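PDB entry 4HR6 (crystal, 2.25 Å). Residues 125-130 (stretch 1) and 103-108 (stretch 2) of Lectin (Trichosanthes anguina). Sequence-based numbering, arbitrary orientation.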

ATOM      1  N   ALA C 125      -4.240  20.800  -3.342  1.00 51.41           N
ATOM      2  CA  ALA C 125      -3.364  20.350  -2.272  1.00 51.84           C
ATOM      3  C   ALA C 125      -3.727  21.002  -0.943  1.00 57.43           C
ATOM      4  O   ALA C 125      -3.466  20.438   0.123  1.00 63.58           O
ATOM      5  CB  ALA C 125      -1.909  20.632  -2.612  1.00 50.52           C
ATOM      6  N   SER C 126      -4.332  22.185  -1.007  1.00 56.51           N
ATOM      7  CA  SER C 126      -4.847  22.857   0.183  1.00 56.05           C
ATOM      8  C   SER C 126      -6.134  22.190   0.703  1.00 53.86           C
ATOM      9  O   SER C 126      -6.599  22.521   1.801  1.00 55.66           O
ATOM     10  CB  SER C 126      -5.105  24.339  -0.132  1.00 56.71           C
ATOM     11  OG  SER C 126      -6.018  24.467  -1.214  1.00 57.82           O
ATOM     12  N   GLN C 127      -6.706  21.275  -0.088  1.00 49.29           N
ATOM     13  CA  GLN C 127      -7.882  20.486   0.304  1.00 49.39           C
ATOM     14  C   GLN C 127      -7.600  18.972   0.523  1.00 47.77           C
ATOM     15  O   GLN C 127      -8.523  18.149   0.520  1.00 45.86           O
ATOM     16  CB  GLN C 127      -8.977  20.677  -0.749  1.00 52.16           C
ATOM     17  CG  GLN C 127      -9.309  22.150  -0.974  1.00 57.12           C
ATOM     18  CD  GLN C 127     -10.466  22.364  -1.923  1.00 58.00           C
ATOM     19  OE1 GLN C 127     -10.462  21.870  -3.058  1.00 54.40           O
ATOM     20  NE2 GLN C 127     -11.471  23.115  -1.469  1.00 63.27           N
ATOM     21  N   GLY C 128      -6.332  18.617   0.716  1.00 48.21           N
ATOM     22  CA  GLY C 128      -5.924  17.220   0.883  1.00 46.93           C
ATOM     23  C   GLY C 128      -5.550  16.934   2.316  1.00 47.70           C
ATOM     24  O   GLY C 128      -4.793  17.685   2.941  1.00 44.78           O
ATOM     25  N   TRP C 129      -6.081  15.844   2.854  1.00 47.06           N
ATOM     26  CA  TRP C 129      -5.839  15.519   4.265  1.00 43.89           C
ATOM     27  C   TRP C 129      -5.534  14.035   4.462  1.00 39.75           C
ATOM     28  O   TRP C 129      -6.052  13.205   3.741  1.00 36.63           O
ATOM     29  CB  TRP C 129      -7.068  15.893   5.099  1.00 45.71           C
ATOM     30  CG  TRP C 129      -7.527  17.286   4.890  1.00 44.19           C
ATOM     31  CD1 TRP C 129      -8.506  17.706   4.040  1.00 45.13           C
ATOM     32  CD2 TRP C 129      -7.028  18.446   5.539  1.00 42.06           C
ATOM     33  NE1 TRP C 129      -8.646  19.063   4.121  1.00 45.47           N
ATOM     34  CE2 TRP C 129      -7.745  19.545   5.034  1.00 42.60           C
ATOM     35  CE3 TRP C 129      -6.032  18.666   6.500  1.00 43.55           C
ATOM     36  CZ2 TRP C 129      -7.507  20.849   5.455  1.00 46.99           C
ATOM     37  CZ3 TRP C 129      -5.790  19.965   6.924  1.00 47.06           C
ATOM     38  CH2 TRP C 129      -6.532  21.042   6.402  1.00 47.04           C
ATOM     39  N   ARG C 130      -4.688  13.747   5.448  1.00 40.18           N
ATOM     40  CA  ARG C 130      -4.416  12.404   5.929  1.00 41.29           C
ATOM     41  C   ARG C 130      -5.009  12.213   7.327  1.00 41.67           C
ATOM     42  O   ARG C 130      -4.543  12.824   8.311  1.00 38.39           O
ATOM     43  CB  ARG C 130      -2.914  12.146   6.019  1.00 40.66           C
ATOM     44  CG  ARG C 130      -2.579  10.730   6.474  1.00 40.07           C
ATOM     45  CD  ARG C 130      -1.142  10.641   6.959  1.00 40.49           C
ATOM     46  NE  ARG C 130      -0.184  10.807   5.867  1.00 38.85           N
ATOM     47  CZ  ARG C 130       1.127  10.940   6.028  1.00 39.26           C
ATOM     48  NH1 ARG C 130       1.664  10.941   7.242  1.00 40.24           N
ATOM     49  NH2 ARG C 130       1.909  11.101   4.960  1.00 43.40           N
TER
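Stretch 2, residues 103-108: LALTSN

A strand can be held across a turn by a few well-aimed hydrogen bonds rather than by the regular ladder of a sheet; residues 103-108 of this lectin illustrate the case. Three such bonds fix the segment on residues 125-130. The straightest runs from Q127 NE2 to T106 OG1, 2.9 Å with an angle of 173° at the hydrogen. T106 OG1 in turn donates to A104 O at 2.8 Å, so the hydroxyl relays the amide's hydrogen bond back to the strand's own backbone. The indole of W129 supplies the second, NE1 to L105 O at 3.0 Å and 166°, and the third joins the two backbones, S107 N to S126 O at 3.1 Å.

Around these bonds the carbonyls gather further contacts. A water lies between the stretches, its oxygen 2.9 Å from L105 O and 2.8 Å from Q127 O, within hydrogen-bonding reach of both. L105 O also lies 3.6 Å from Q127 CA in a CA-H...O contact. S126 O is matched in the same way by T106 CA, at 3.5 Å.

The backbones differ in form. Residues 103-106 are extended, whereas 125-126 form a short 3-10 segment; the chain turns through S126 and Q127 and is extended again at G128, with a weak bond from G128 N to A125 O (3.4 Å). The touching parts run 112° apart, and the CA atoms draw closest at Q127 and T106, 4.7 Å, with S126 and S107 next at 5.4 Å.

Packing completes the contact. L105 CD2 sits over one face of the W129 indole, 4.1 Å from the centroid of its five-membered ring, while T106 C approaches the ring edge, 4.2 Å from W129 CZ2. S107 CB lies 4.1 Å from W129 CH2. In all, 342 Å² is buried, with W129 covered most.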

ATOM      1  N   LEU C 103     -18.686  21.604  -1.333  1.00 69.19           N
ATOM      2  CA  LEU C 103     -17.673  22.178  -0.455  1.00 72.02           C
ATOM      3  C   LEU C 103     -16.721  21.117   0.105  1.00 69.34           C
ATOM      4  O   LEU C 103     -16.988  19.916   0.005  1.00 67.61           O
ATOM      5  CB  LEU C 103     -18.359  22.950   0.676  1.00 75.30           C
ATOM      6  CG  LEU C 103     -19.138  24.190   0.202  1.00 78.77           C
ATOM      7  CD1 LEU C 103     -20.175  24.629   1.232  1.00 80.13           C
ATOM      8  CD2 LEU C 103     -18.187  25.333  -0.128  1.00 75.94           C
ATOM      9  N   ALA C 104     -15.611  21.573   0.688  1.00 62.33           N
ATOM     10  CA  ALA C 104     -14.577  20.678   1.194  1.00 58.73           C
ATOM     11  C   ALA C 104     -13.652  21.413   2.148  1.00 56.78           C
ATOM     12  O   ALA C 104     -13.377  22.598   1.965  1.00 57.67           O
ATOM     13  CB  ALA C 104     -13.774  20.106   0.038  1.00 60.21           C
ATOM     14  N   LEU C 105     -13.156  20.707   3.157  1.00 51.39           N
ATOM     15  CA  LEU C 105     -12.313  21.322   4.163  1.00 52.33           C
ATOM     16  C   LEU C 105     -11.037  21.842   3.511  1.00 53.86           C
ATOM     17  O   LEU C 105     -10.374  21.114   2.762  1.00 57.32           O
ATOM     18  CB  LEU C 105     -11.992  20.322   5.278  1.00 52.12           C
ATOM     19  CG  LEU C 105     -11.175  20.836   6.467  1.00 54.18           C
ATOM     20  CD1 LEU C 105     -11.981  21.840   7.278  1.00 57.17           C
ATOM     21  CD2 LEU C 105     -10.723  19.679   7.356  1.00 56.05           C
ATOM     22  N   THR C 106     -10.703  23.101   3.796  1.00 56.94           N
ATOM     23  CA  THR C 106      -9.614  23.797   3.113  1.00 52.49           C
ATOM     24  C   THR C 106      -8.761  24.605   4.075  1.00 54.36           C
ATOM     25  O   THR C 106      -9.233  25.031   5.128  1.00 54.05           O
ATOM     26  CB  THR C 106     -10.159  24.761   2.058  1.00 52.61           C
ATOM     27  OG1 THR C 106     -11.159  24.102   1.278  1.00 51.22           O
ATOM     28  CG2 THR C 106      -9.034  25.270   1.142  1.00 54.89           C
ATOM     29  N   SER C 107      -7.497  24.787   3.710  1.00 54.69           N
ATOM     30  CA  SER C 107      -6.602  25.674   4.425  1.00 56.84           C
ATOM     31  C   SER C 107      -5.941  26.589   3.400  1.00 63.42           C
ATOM     32  O   SER C 107      -4.925  26.234   2.803  1.00 62.74           O
ATOM     33  CB  SER C 107      -5.559  24.890   5.206  1.00 56.76           C
ATOM     34  OG  SER C 107      -4.723  25.772   5.929  1.00 57.50           O
ATOM     35  N   ASN C 108      -6.542  27.768   3.214  1.00 69.51           N
ATOM     36  CA  ASN C 108      -6.171  28.718   2.159  1.00 72.11           C
ATOM     37  C   ASN C 108      -4.730  29.234   2.211  1.00 72.88           C
ATOM     38  O   ASN C 108      -4.185  29.627   1.182  1.00 70.22           O
ATOM     39  CB  ASN C 108      -7.135  29.911   2.165  1.00 76.19           C
ATOM     40  CG  ASN C 108      -8.500  29.569   1.587  1.00 75.62           C
ATOM     41  OD1 ASN C 108      -8.611  28.775   0.652  1.00 75.95           O
ATOM     42  ND2 ASN C 108      -9.546  30.192   2.124  1.00 72.60           N
TER
HETATM   43  O   HOH W   1     -10.913  18.307   2.033  1.00 44.80           O